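Local coordinates for protein 6-phosphogluconolactonase (Trypanosoma cruzi, PDB 6VYE) that probably hydrolyses 6-phosphogluconolactone to 6-phosphogluconate, the lactonase step of the pentose phosphate pathway, at residues V160-L165 against H216-I221; R85-D90 against P202-V207; I48-G53 against N97-A102; S61-E66 against Q101-D106. One frame throughout, in Å; residues are numbered along the deposited sequence.

Contact 1: residues V160-L165 against H216-I221; sequences VFDIVL and HARHVI
The carbonyl oxygen of H219 receives V164 N at 2.7 Å and lies beside the CA-H of I163, so two neighbouring residues of one strand share an acceptor on the other. V164 returns the link through its own oxygen, which takes I221 N at 2.9 Å. Strands 163-165 and 219-221 thus run parallel, their short axes turned by 16°, with V164 opposite V220 and L165 opposite I221. They are neighbours in the parallel part of the mixed sheet, consistent with the Rossmann-like fold of this family. Ahead of the strands the pairing goes on: R218 N donates to F161 O (2.8 Å, nearly straight), and a weak, bent bond joins H219 N to D162 O. That same D162 oxygen sits near the plane of the H219 imidazole, at its CD2 edge.

R218 points toward the 160-162 loop, extended from CG to NE, which carries NH1 to D162 OD1 at 2.9 Å in a salt bridge. NH1 meets the oxygen from above the carboxylate plane, 48° out of it; OD2 turns to S47 N on the adjacent strand 46-50. Over the centre of one guanidinium face rests V160 CG1, 3.5 Å from CZ, crossing the arginine side chain at about a right angle.

On one sheet face V164 CG2 presses against A217 CB (3.5 Å); on the other, I221 CB touches L165 CD2 and its CD1 touches I163 CG2. H219 ND1 bonds to D256 OD1. Backbone bonds join the first residues of both strands, and an aspartate shared between R218 and S47 would be expected to stay ionised.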
loop_
_atom_site.group_PDB
_atom_site.type_symbol
_atom_site.label_atom_id
_atom_site.label_comp_id
_atom_site.label_asym_id
_atom_site.label_seq_id
_atom_site.Cartn_x
_atom_site.Cartn_y
_atom_site.Cartn_z
ATOM N N VAL A 160 -9.655 9.852 -1.838
ATOM C CA VAL A 160 -10.290 8.523 -1.715
ATOM C C VAL A 160 -9.692 7.681 -2.834
ATOM O O VAL A 160 -9.988 7.944 -3.991
ATOM C CB VAL A 160 -11.823 8.619 -1.756
ATOM C CG1 VAL A 160 -12.492 7.254 -1.815
ATOM C CG2 VAL A 160 -12.339 9.383 -0.548
ATOM N N PHE A 161 -8.755 6.812 -2.483
ATOM C CA PHE A 161 -8.124 5.843 -3.422
ATOM C C PHE A 161 -9.140 4.751 -3.763
ATOM O O PHE A 161 -9.953 4.356 -2.913
ATOM C CB PHE A 161 -6.834 5.293 -2.834
ATOM C CG PHE A 161 -5.633 6.182 -3.040
ATOM C CD1 PHE A 161 -4.894 6.100 -4.194
ATOM C CD2 PHE A 161 -5.247 7.101 -2.079
ATOM C CE1 PHE A 161 -3.755 6.863 -4.349
ATOM C CE2 PHE A 161 -4.127 7.887 -2.245
ATOM C CZ PHE A 161 -3.420 7.817 -3.409
ATOM N N ASP A 162 -9.177 4.353 -5.031
ATOM C CA ASP A 162 -9.962 3.185 -5.470
ATOM C C ASP A 162 -9.314 1.908 -4.896
ATOM O O ASP A 162 -10.049 1.086 -4.341
ATOM C CB ASP A 162 -10.024 3.139 -7.001
ATOM C CG ASP A 162 -10.845 4.262 -7.579
ATOM O OD1 ASP A 162 -12.057 4.374 -7.183
ATOM O OD2 ASP A 162 -10.263 5.062 -8.341
ATOM N N ILE A 163 -7.991 1.741 -5.039
ATOM C CA ILE A 163 -7.303 0.512 -4.577
ATOM C C ILE A 163 -6.106 0.922 -3.729
ATOM O O ILE A 163 -5.323 1.791 -4.162
ATOM C CB ILE A 163 -6.925 -0.413 -5.744
ATOM C CG1 ILE A 163 -8.102 -0.650 -6.694
ATOM C CG2 ILE A 163 -6.345 -1.705 -5.201
ATOM C CD1 ILE A 163 -7.817 -1.555 -7.847
ATOM N N VAL A 164 -5.952 0.294 -2.559
ATOM C CA VAL A 164 -4.662 0.380 -1.839
ATOM C C VAL A 164 -4.109 -1.035 -1.676
ATOM O O VAL A 164 -4.784 -1.883 -1.080
ATOM C CB VAL A 164 -4.810 1.110 -0.503
ATOM C CG1 VAL A 164 -3.513 0.998 0.294
ATOM C CG2 VAL A 164 -5.205 2.562 -0.721
ATOM N N LEU A 165 -2.924 -1.269 -2.222
ATOM C CA LEU A 165 -2.182 -2.544 -2.069
ATOM C C LEU A 165 -1.195 -2.461 -0.913
ATOM O O LEU A 165 -0.342 -1.583 -0.927
ATOM C CB LEU A 165 -1.399 -2.765 -3.350
ATOM C CG LEU A 165 -2.079 -3.589 -4.410
ATOM C CD1 LEU A 165 -1.239 -3.467 -5.679
ATOM C CD2 LEU A 165 -2.172 -5.048 -3.937
ATOM N N HIS A 216 -10.096 5.014 4.382
ATOM C CA HIS A 216 -11.124 5.557 3.456
ATOM C C HIS A 216 -10.981 5.084 2.002
ATOM O O HIS A 216 -11.756 5.602 1.169
ATOM C CB HIS A 216 -11.138 7.074 3.589
ATOM C CG HIS A 216 -11.889 7.451 4.810
ATOM N ND1 HIS A 216 -11.261 7.643 6.042
ATOM C CD2 HIS A 216 -13.212 7.580 5.020
ATOM C CE1 HIS A 216 -12.182 7.920 6.933
ATOM N NE2 HIS A 216 -13.375 7.892 6.334
ATOM N N ALA A 217 -10.037 4.184 1.678
ATOM C CA ALA A 217 -9.865 3.651 0.303
ATOM C C ALA A 217 -11.101 2.805 0.032
ATOM O O ALA A 217 -11.563 2.178 0.970
ATOM C CB ALA A 217 -8.617 2.801 0.168
ATOM N N ARG A 218 -11.591 2.778 -1.204
ATOM C CA ARG A 218 -12.751 1.932 -1.621
ATOM C C ARG A 218 -12.375 0.444 -1.563
ATOM O O ARG A 218 -13.256 -0.369 -1.243
ATOM C CB ARG A 218 -13.184 2.331 -3.031
ATOM C CG ARG A 218 -13.658 3.774 -3.113
ATOM C CD ARG A 218 -14.385 4.154 -4.394
ATOM N NE ARG A 218 -14.854 5.531 -4.320
ATOM C CZ ARG A 218 -14.207 6.607 -4.800
ATOM N NH1 ARG A 218 -13.064 6.506 -5.471
ATOM N NH2 ARG A 218 -14.731 7.807 -4.617
ATOM N N HIS A 219 -11.138 0.085 -1.923
ATOM C CA HIS A 219 -10.632 -1.306 -1.844
ATOM C C HIS A 219 -9.228 -1.362 -1.245
ATOM O O HIS A 219 -8.314 -0.617 -1.721
ATOM C CB HIS A 219 -10.630 -1.977 -3.202
ATOM C CG HIS A 219 -11.946 -1.887 -3.869
ATOM N ND1 HIS A 219 -12.900 -2.889 -3.746
ATOM C CD2 HIS A 219 -12.480 -0.920 -4.651
ATOM C CE1 HIS A 219 -13.964 -2.551 -4.438
ATOM N NE2 HIS A 219 -13.721 -1.355 -5.034
ATOM N N VAL A 220 -9.051 -2.271 -0.283
ATOM C CA VAL A 220 -7.743 -2.499 0.370
ATOM C C VAL A 220 -7.412 -3.981 0.189
ATOM O O VAL A 220 -8.277 -4.835 0.488
ATOM C CB VAL A 220 -7.770 -2.086 1.856
ATOM C CG1 VAL A 220 -6.477 -2.454 2.549
ATOM C CG2 VAL A 220 -8.115 -0.613 2.046
ATOM N N ILE A 221 -6.220 -4.275 -0.302
ATOM C CA ILE A 221 -5.735 -5.664 -0.574
ATOM C C ILE A 221 -4.431 -5.810 0.191
ATOM O O ILE A 221 -3.458 -5.058 -0.145
ATOM C CB ILE A 221 -5.539 -5.929 -2.084
ATOM C CG1 ILE A 221 -6.823 -5.661 -2.874
ATOM C CG2 ILE A 221 -5.004 -7.342 -2.321
ATOM C CD1 ILE A 221 -6.626 -5.623 -4.382
#

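Contact 2: residues R85-D90 against P202-V207; sequences RLVPAD and PKVWRV. With PO4 (phosphate ion), chain D.
R85 and R206 form a non-hydrogen-bonded antiparallel pair, their CA atoms 4.5 Å apart, and beyond it L86 N donates to W205 O in an almost straight bond (3.0 Å, 175°). Both arginine side chains leave the same face and run side by side. Each is bent at chi2 (78° in R85, 105° in R206), and these bends bring both guanidinium groups to the phosphate ion. Its O4 accepts R206 NH2 at 2.6 Å and R85 NH2 at 3.0 Å, with a weak third bond from R206 NH1; NH1 also reaches O1, more directly, at 2.9 Å. The two cations come as close as 4.2 Å between R85 NE and R206 NH2, a repulsion that the anion would offset.

The R206 guanidinium is held by its own segment as well: NH2 donates to P202 O close to the guanidinium plane, and NE makes a weak bond to V204 O. P202, which follows a cis peptide bond, lays its ring over one face of the R85 guanidinium, with CD 3.6 Å from NH2. R85 NH1 bonds to E93 O, and its aliphatic part is crossed by V204, whose CG2 lies 3.6 Å from R85 CG. L86 CD1 fits between W205 CB and V207 CG2, and V87 CG1 meets V204 CG1.

H173 NE2 also bonds the ion, and S176 OG bonds R206 NH1. The phosphate probably comes from the crystallisation liquor; two arginines converging on one oxygen at the ends of neighbouring antiparallel strands may mark where a lactonase of this family holds its sugar phosphate.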
loop_
_atom_site.group_PDB
_atom_site.type_symbol
_atom_site.label_atom_id
_atom_site.label_comp_id
_atom_site.label_asym_id
_atom_site.label_seq_id
_atom_site.Cartn_x
_atom_site.Cartn_y
_atom_site.Cartn_z
ATOM N N ARG A 85 10.964 5.055 -0.405
ATOM C CA ARG A 85 12.259 5.324 0.262
ATOM C C ARG A 85 12.844 6.590 -0.349
ATOM O O ARG A 85 12.790 6.718 -1.585
ATOM C CB ARG A 85 13.195 4.134 0.086
ATOM C CG ARG A 85 12.762 2.929 0.900
ATOM C CD ARG A 85 11.601 2.180 0.269
ATOM N NE ARG A 85 11.462 0.861 0.868
ATOM C CZ ARG A 85 12.245 -0.185 0.609
ATOM N NH1 ARG A 85 13.237 -0.104 -0.269
ATOM N NH2 ARG A 85 12.033 -1.315 1.242
ATOM N N LEU A 86 13.332 7.506 0.481
ATOM C CA LEU A 86 14.025 8.734 0.018
ATOM C C LEU A 86 15.458 8.342 -0.325
ATOM O O LEU A 86 16.389 8.599 0.462
ATOM C CB LEU A 86 13.889 9.827 1.074
ATOM C CG LEU A 86 12.481 10.416 1.090
ATOM C CD1 LEU A 86 12.135 11.103 2.409
ATOM C CD2 LEU A 86 12.315 11.366 -0.084
ATOM N N VAL A 87 15.562 7.634 -1.444
ATOM C CA VAL A 87 16.807 7.234 -2.147
ATOM C C VAL A 87 16.611 7.638 -3.607
ATOM O O VAL A 87 15.502 7.996 -4.025
ATOM C CB VAL A 87 17.079 5.731 -1.973
ATOM C CG1 VAL A 87 17.311 5.359 -0.514
ATOM C CG2 VAL A 87 15.976 4.872 -2.558
ATOM N N PRO A 88 17.678 7.682 -4.430
ATOM C CA PRO A 88 17.514 8.071 -5.828
ATOM C C PRO A 88 16.462 7.186 -6.519
ATOM O O PRO A 88 16.327 6.055 -6.178
ATOM C CB PRO A 88 18.940 7.911 -6.384
ATOM C CG PRO A 88 19.796 8.179 -5.171
ATOM C CD PRO A 88 19.081 7.446 -4.057
ATOM N N ALA A 89 15.732 7.766 -7.461
ATOM C CA ALA A 89 14.654 7.134 -8.253
ATOM C C ALA A 89 15.171 5.911 -9.024
ATOM O O ALA A 89 14.331 5.067 -9.376
ATOM C CB ALA A 89 14.050 8.158 -9.178
ATOM N N ASP A 90 16.484 5.788 -9.244
ATOM C CA ASP A 90 17.084 4.618 -9.940
ATOM C C ASP A 90 17.812 3.663 -8.974
ATOM O O ASP A 90 18.434 2.740 -9.471
ATOM C CB ASP A 90 18.016 5.087 -11.061
ATOM C CG ASP A 90 19.035 6.137 -10.638
ATOM O OD1 ASP A 90 19.126 6.426 -9.438
ATOM O OD2 ASP A 90 19.710 6.682 -11.520
ATOM N N PRO A 202 15.658 -1.155 4.485
ATOM C CA PRO A 202 16.779 -0.224 4.672
ATOM C C PRO A 202 16.516 0.990 5.575
ATOM O O PRO A 202 15.416 1.526 5.597
ATOM C CB PRO A 202 17.038 0.274 3.242
ATOM C CG PRO A 202 15.651 0.215 2.597
ATOM C CD PRO A 202 15.046 -1.061 3.146
ATOM N N LYS A 203 17.585 1.459 6.212
ATOM C CA LYS A 203 17.600 2.566 7.191
ATOM C C LYS A 203 17.586 3.896 6.453
ATOM O O LYS A 203 18.592 4.630 6.505
ATOM C CB LYS A 203 18.845 2.458 8.075
ATOM C CG LYS A 203 18.937 1.150 8.832
ATOM C CD LYS A 203 17.749 0.890 9.701
ATOM C CE LYS A 203 17.992 -0.252 10.668
ATOM N NZ LYS A 203 16.817 -0.471 11.547
ATOM N N VAL A 204 16.467 4.180 5.795
ATOM C CA VAL A 204 16.217 5.447 5.063
ATOM C C VAL A 204 14.838 5.965 5.473
ATOM O O VAL A 204 13.945 5.147 5.827
ATOM C CB VAL A 204 16.335 5.246 3.540
ATOM C CG1 VAL A 204 17.763 4.898 3.131
ATOM C CG2 VAL A 204 15.362 4.189 3.026
ATOM N N TRP A 205 14.693 7.282 5.448
ATOM C CA TRP A 205 13.411 7.976 5.636
ATOM C C TRP A 205 12.440 7.514 4.542
ATOM O O TRP A 205 12.910 7.203 3.399
ATOM C CB TRP A 205 13.651 9.481 5.621
ATOM C CG TRP A 205 14.042 10.002 6.970
ATOM C CD1 TRP A 205 15.285 10.373 7.395
ATOM C CD2 TRP A 205 13.158 10.192 8.083
ATOM N NE1 TRP A 205 15.229 10.776 8.703
ATOM C CE2 TRP A 205 13.942 10.684 9.151
ATOM C CE3 TRP A 205 11.792 9.990 8.285
ATOM C CZ2 TRP A 205 13.401 10.968 10.405
ATOM C CZ3 TRP A 205 11.256 10.270 9.524
ATOM C CH2 TRP A 205 12.049 10.750 10.568
ATOM N N ARG A 206 11.151 7.441 4.859
ATOM C CA ARG A 206 10.127 7.082 3.855
ATOM C C ARG A 206 9.000 8.094 3.924
ATOM O O ARG A 206 8.784 8.701 5.013
ATOM C CB ARG A 206 9.579 5.683 4.081
ATOM C CG ARG A 206 10.629 4.597 3.891
ATOM C CD ARG A 206 11.049 4.068 5.217
ATOM N NE ARG A 206 11.928 2.931 5.093
ATOM C CZ ARG A 206 11.553 1.671 5.044
ATOM N NH1 ARG A 206 10.274 1.353 4.999
ATOM N NH2 ARG A 206 12.472 0.716 4.965
ATOM N N VAL A 207 8.406 8.336 2.760
ATOM C CA VAL A 207 7.112 9.048 2.644
ATOM C C VAL A 207 6.086 7.923 2.584
ATOM O O VAL A 207 6.414 6.912 1.967
ATOM C CB VAL A 207 7.098 9.950 1.393
ATOM C CG1 VAL A 207 5.742 10.591 1.181
ATOM C CG2 VAL A 207 8.193 11.004 1.488
HETATM P P PO4 D . 9.980 -2.151 4.506
HETATM O O1 PO4 D . 8.818 -1.131 4.679
HETATM O O2 PO4 D . 9.609 -3.157 3.464
HETATM O O3 PO4 D . 10.233 -2.919 5.781
HETATM O O4 PO4 D . 11.242 -1.380 4.135
#

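Contact 3: residues I48-G53 against N97-A102; sequences IALSGG and NMARQA
M98 carries most of the contact with the glycine turn G52-G53, and its side chain can be followed outward from the helix. CB points toward the opposing segment. With CG anti to the backbone N (chi1 176°), bends at both chi2 and chi3, each -85°, bring CE to the loop. SD passes G53 O at 4.3 Å. CE, the tip, does the closest touching: it lies 3.2 Å from G53 O, 3.7 Å from G52 CA and 4.1 Å from S51 O. The methyl group thus nestles against bare backbone, meeting two carbonyl oxygens and one alpha carbon, and its hydrogens, slightly polarised by the adjacent sulphur, may add a weak electrostatic attraction to the packing. K57 on helix 54-66 also touches the M98 side chain.

This turn joins strand 46-50 to helix 54-66, with G53 as the N-cap residue of that helix. A glycine-rich turn between a central parallel strand and the following helix is characteristic of Rossmann-like folds. The backbone of G53 has a positive phi, a conformation that a residue without CB adopts easily. S51 O accepts a hydrogen bond from Y60 OH.

One helical position further on, A99 CB faces the end of L50, whose CD1 comes to 4.1 Å. L50 directs its side chain off the strand toward helix 95-104, where it also touches F79 and Y60, and F81 packs on A99.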
loop_
_atom_site.group_PDB
_atom_site.type_symbol
_atom_site.label_atom_id
_atom_site.label_comp_id
_atom_site.label_asym_id
_atom_site.label_seq_id
_atom_site.Cartn_x
_atom_site.Cartn_y
_atom_site.Cartn_z
ATOM N N ILE A 48 -4.694 3.586 -7.939
ATOM C CA ILE A 48 -4.075 2.487 -7.144
ATOM C C ILE A 48 -2.826 3.021 -6.419
ATOM O O ILE A 48 -2.023 3.683 -7.038
ATOM C CB ILE A 48 -3.779 1.280 -8.032
ATOM C CG1 ILE A 48 -3.313 0.108 -7.169
ATOM C CG2 ILE A 48 -2.783 1.628 -9.137
ATOM C CD1 ILE A 48 -3.430 -1.223 -7.834
ATOM N N ALA A 49 -2.632 2.661 -5.154
ATOM C CA ALA A 49 -1.389 2.952 -4.427
ATOM C C ALA A 49 -0.636 1.626 -4.314
ATOM O O ALA A 49 -1.224 0.669 -3.722
ATOM C CB ALA A 49 -1.670 3.571 -3.090
ATOM N N LEU A 50 0.555 1.570 -4.930
ATOM C CA LEU A 50 1.379 0.350 -5.050
ATOM C C LEU A 50 2.206 0.178 -3.772
ATOM O O LEU A 50 2.594 1.175 -3.198
ATOM C CB LEU A 50 2.304 0.457 -6.262
ATOM C CG LEU A 50 1.652 0.666 -7.622
ATOM C CD1 LEU A 50 2.709 0.730 -8.722
ATOM C CD2 LEU A 50 0.685 -0.441 -7.914
ATOM N N SER A 51 2.443 -1.056 -3.344
ATOM C CA SER A 51 3.482 -1.384 -2.334
ATOM C C SER A 51 4.767 -1.859 -3.035
ATOM O O SER A 51 4.698 -2.287 -4.231
ATOM C CB SER A 51 2.963 -2.427 -1.382
ATOM O OG SER A 51 2.570 -3.552 -2.151
ATOM N N GLY A 52 5.896 -1.791 -2.325
ATOM C CA GLY A 52 7.180 -2.410 -2.743
ATOM C C GLY A 52 7.311 -3.847 -2.245
ATOM O O GLY A 52 6.357 -4.368 -1.646
ATOM N N GLY A 53 8.449 -4.489 -2.503
ATOM C CA GLY A 53 8.693 -5.894 -2.120
ATOM C C GLY A 53 8.574 -6.856 -3.288
ATOM O O GLY A 53 8.279 -6.412 -4.446
ATOM N N ASN A 97 11.580 2.508 -8.924
ATOM C CA ASN A 97 12.546 1.787 -9.805
ATOM C C ASN A 97 12.046 0.359 -10.084
ATOM O O ASN A 97 12.049 -0.081 -11.293
ATOM C CB ASN A 97 13.949 1.764 -9.197
ATOM C CG ASN A 97 14.946 1.038 -10.077
ATOM O OD1 ASN A 97 15.161 1.441 -11.210
ATOM N ND2 ASN A 97 15.529 -0.034 -9.573
ATOM N N MET A 98 11.605 -0.348 -9.042
ATOM C CA MET A 98 11.130 -1.755 -9.152
ATOM C C MET A 98 9.835 -1.807 -9.990
ATOM O O MET A 98 9.742 -2.641 -10.914
ATOM C CB MET A 98 10.919 -2.356 -7.753
ATOM C CG MET A 98 10.332 -3.761 -7.761
ATOM S SD MET A 98 8.475 -3.859 -7.872
ATOM C CE MET A 98 8.001 -3.681 -6.152
ATOM N N ALA A 99 8.847 -0.967 -9.676
ATOM C CA ALA A 99 7.536 -0.922 -10.370
ATOM C C ALA A 99 7.771 -0.580 -11.852
ATOM O O ALA A 99 7.089 -1.158 -12.694
ATOM C CB ALA A 99 6.604 0.091 -9.692
ATOM N N ARG A 100 8.696 0.344 -12.123
ATOM C CA ARG A 100 9.054 0.831 -13.473
ATOM C C ARG A 100 9.654 -0.332 -14.277
ATOM O O ARG A 100 9.197 -0.526 -15.433
ATOM C CB ARG A 100 10.006 2.027 -13.372
ATOM C CG ARG A 100 10.325 2.714 -14.696
ATOM C CD ARG A 100 11.646 3.456 -14.715
ATOM N NE ARG A 100 12.648 2.790 -15.568
ATOM C CZ ARG A 100 13.746 2.117 -15.164
ATOM N NH1 ARG A 100 14.558 1.602 -16.074
ATOM N NH2 ARG A 100 14.054 1.973 -13.882
ATOM N N GLN A 101 10.592 -1.104 -13.698
ATOM C CA GLN A 101 11.244 -2.213 -14.439
ATOM C C GLN A 101 10.184 -3.262 -14.792
ATOM O O GLN A 101 10.211 -3.792 -15.921
ATOM C CB GLN A 101 12.415 -2.784 -13.644
ATOM C CG GLN A 101 13.610 -1.841 -13.590
ATOM C CD GLN A 101 14.723 -2.291 -12.674
ATOM O OE1 GLN A 101 15.876 -1.901 -12.854
ATOM N NE2 GLN A 101 14.396 -3.124 -11.693
ATOM N N ALA A 102 9.254 -3.522 -13.879
ATOM C CA ALA A 102 8.304 -4.652 -13.946
ATOM C C ALA A 102 7.112 -4.321 -14.848
ATOM O O ALA A 102 6.540 -5.271 -15.443
ATOM C CB ALA A 102 7.846 -5.001 -12.556
#

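Contact 4: residues S61-E66 against Q101-D106; sequences SLLHEE and QALLRD. Unlike the reference sequence in segment 101-106: R105 (reference His).
A histidine-carboxylate hydrogen bond between H64 and D106 joins the C-terminal part of helix 54-66 to the loop that follows helix 95-104. H64 NE2 donates to D106 OD1 at 2.7 Å in a nearly straight bond (164°), using the anti lone pair of the oxygen; ring and carboxylate are almost coplanar, 17° apart. The imidazole gets there because CG is anti to the backbone N (chi1 -176°), which sends the ring toward D106; CB itself lies 3.2 Å from A102 O.

Apolar contacts between the two helices accompany the bond. S61 OG, bonded to K57 O, rests 3.6 Å from A102 CB, while L103 CD1 packs against H64 CB and its CD2 against L63 CB. L71 of helix 68-73 touches both L63 and L103. R105, where the reference sequence has histidine, is extended from CG to NE, with NE donating to Q101 O (2.7 Å); its guanidinium lies with one face over H64 NE2, and NH2 is 3.6 Å from H64 CE1. Its charge also lies near D106 OD1, though no N-H points at that oxygen. A water donates to A102 O.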
loop_
_atom_site.group_PDB
_atom_site.type_symbol
_atom_site.label_atom_id
_atom_site.label_comp_id
_atom_site.label_asym_id
_atom_site.label_seq_id
_atom_site.Cartn_x
_atom_site.Cartn_y
_atom_site.Cartn_z
ATOM N N SER A 61 4.682 -7.643 -12.688
ATOM C CA SER A 61 5.195 -8.363 -13.881
ATOM C C SER A 61 4.049 -9.163 -14.491
ATOM O O SER A 61 3.970 -9.232 -15.712
ATOM C CB SER A 61 6.341 -9.275 -13.552
ATOM O OG SER A 61 7.286 -8.550 -12.791
ATOM N N LEU A 62 3.227 -9.771 -13.653
ATOM C CA LEU A 62 2.023 -10.492 -14.110
ATOM C C LEU A 62 1.077 -9.523 -14.843
ATOM O O LEU A 62 0.681 -9.873 -15.960
ATOM C CB LEU A 62 1.390 -11.168 -12.894
ATOM C CG LEU A 62 0.196 -12.075 -13.163
ATOM C CD1 LEU A 62 0.467 -13.059 -14.314
ATOM C CD2 LEU A 62 -0.160 -12.824 -11.892
ATOM N N LEU A 63 0.781 -8.336 -14.285
ATOM C CA LEU A 63 -0.084 -7.302 -14.923
ATOM C C LEU A 63 0.500 -6.928 -16.290
ATOM O O LEU A 63 -0.288 -6.752 -17.257
ATOM C CB LEU A 63 -0.215 -6.064 -14.017
ATOM C CG LEU A 63 -1.093 -6.243 -12.780
ATOM C CD1 LEU A 63 -0.901 -5.125 -11.763
ATOM C CD2 LEU A 63 -2.550 -6.337 -13.158
ATOM N N HIS A 64 1.831 -6.799 -16.363
ATOM C CA HIS A 64 2.564 -6.370 -17.576
ATOM C C HIS A 64 2.449 -7.444 -18.660
ATOM O O HIS A 64 2.233 -7.077 -19.815
ATOM C CB HIS A 64 4.042 -6.091 -17.278
ATOM C CG HIS A 64 4.772 -5.566 -18.464
ATOM N ND1 HIS A 64 5.551 -6.368 -19.278
ATOM C CD2 HIS A 64 4.818 -4.323 -18.997
ATOM C CE1 HIS A 64 6.062 -5.630 -20.252
ATOM N NE2 HIS A 64 5.624 -4.379 -20.109
ATOM N N GLU A 65 2.589 -8.716 -18.299
ATOM C CA GLU A 65 2.570 -9.844 -19.262
ATOM C C GLU A 65 1.121 -10.129 -19.698
ATOM O O GLU A 65 0.934 -10.488 -20.858
ATOM C CB GLU A 65 3.186 -11.133 -18.693
ATOM C CG GLU A 65 4.512 -11.002 -17.938
ATOM C CD GLU A 65 5.617 -10.084 -18.463
ATOM O OE1 GLU A 65 6.528 -9.725 -17.631
ATOM O OE2 GLU A 65 5.586 -9.719 -19.683
ATOM N N GLU A 66 0.124 -10.001 -18.822
ATOM C CA GLU A 66 -1.241 -10.501 -19.130
ATOM C C GLU A 66 -2.275 -9.385 -19.294
ATOM O O GLU A 66 -3.343 -9.689 -19.816
ATOM C CB GLU A 66 -1.684 -11.483 -18.057
ATOM C CG GLU A 66 -0.927 -12.792 -18.190
ATOM C CD GLU A 66 -1.280 -13.846 -17.178
ATOM O OE1 GLU A 66 -0.599 -14.901 -17.184
ATOM O OE2 GLU A 66 -2.238 -13.607 -16.403
ATOM N N GLN A 101 10.592 -1.104 -13.698
ATOM C CA GLN A 101 11.244 -2.213 -14.439
ATOM C C GLN A 101 10.184 -3.262 -14.792
ATOM O O GLN A 101 10.211 -3.792 -15.921
ATOM C CB GLN A 101 12.415 -2.784 -13.644
ATOM C CG GLN A 101 13.610 -1.841 -13.590
ATOM C CD GLN A 101 14.723 -2.291 -12.674
ATOM O OE1 GLN A 101 15.876 -1.901 -12.854
ATOM N NE2 GLN A 101 14.396 -3.124 -11.693
ATOM N N ALA A 102 9.254 -3.522 -13.879
ATOM C CA ALA A 102 8.304 -4.652 -13.946
ATOM C C ALA A 102 7.112 -4.321 -14.848
ATOM O O ALA A 102 6.540 -5.271 -15.443
ATOM C CB ALA A 102 7.846 -5.001 -12.556
ATOM N N LEU A 103 6.701 -3.057 -14.902
ATOM C CA LEU A 103 5.384 -2.641 -15.474
ATOM C C LEU A 103 5.402 -1.188 -15.984
ATOM O O LEU A 103 4.985 -0.979 -17.104
ATOM C CB LEU A 103 4.326 -2.817 -14.378
ATOM C CG LEU A 103 2.945 -2.252 -14.685
ATOM C CD1 LEU A 103 2.329 -2.902 -15.916
ATOM C CD2 LEU A 103 2.040 -2.416 -13.474
ATOM N N LEU A 104 5.819 -0.205 -15.177
ATOM C CA LEU A 104 5.414 1.203 -15.423
ATOM C C LEU A 104 6.171 1.806 -16.612
ATOM O O LEU A 104 5.705 2.828 -17.120
ATOM C CB LEU A 104 5.586 2.030 -14.154
ATOM C CG LEU A 104 4.728 1.579 -12.979
ATOM C CD1 LEU A 104 4.906 2.527 -11.795
ATOM C CD2 LEU A 104 3.260 1.512 -13.351
ATOM N N ARG A 105 7.271 1.187 -17.048
ATOM C CA ARG A 105 8.054 1.646 -18.226
ATOM C C ARG A 105 7.134 1.670 -19.462
ATOM O O ARG A 105 7.359 2.485 -20.325
ATOM C CB ARG A 105 9.289 0.757 -18.441
ATOM C CG ARG A 105 9.014 -0.725 -18.664
ATOM C CD ARG A 105 10.303 -1.555 -18.655
ATOM N NE ARG A 105 10.037 -2.982 -18.449
ATOM C CZ ARG A 105 9.698 -3.843 -19.410
ATOM N NH1 ARG A 105 9.645 -3.454 -20.671
ATOM N NH2 ARG A 105 9.446 -5.101 -19.120
ATOM N N ASP A 106 6.079 0.855 -19.499
ATOM C CA ASP A 106 5.147 0.781 -20.649
ATOM C C ASP A 106 3.780 1.434 -20.359
ATOM O O ASP A 106 2.853 1.179 -21.142
ATOM C CB ASP A 106 4.956 -0.678 -21.029
ATOM C CG ASP A 106 6.156 -1.219 -21.790
ATOM O OD1 ASP A 106 6.610 -2.341 -21.493
ATOM O OD2 ASP A 106 6.642 -0.495 -22.641
HETATM O O HOH W 1 7.848 -7.201 -16.726
#

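In the fold
From the N terminus, strand 46-50 and its glycine turn lead into helix 54-66, and both later meet helix 95-104. Contact 3 closes a loop of 43 residues, and contact 4, opening later, closes a shorter one of 34; the two end on the same stretch of helix 95-104 and share Q101 and A102. Contact 2 opens at the end of strand 77-85, inside those loops, and closes 111 residues later on strand 206-209, so it crosses contacts 3 and 4. It also crosses contact 1, which begins at 160-165 and ends at 216-221. Contacts 1 and 3 meet where strands 163-167 and 46-50 pair, I163 and L165 with A49, while contact 2 lies on the antiparallel flank of the same sheet.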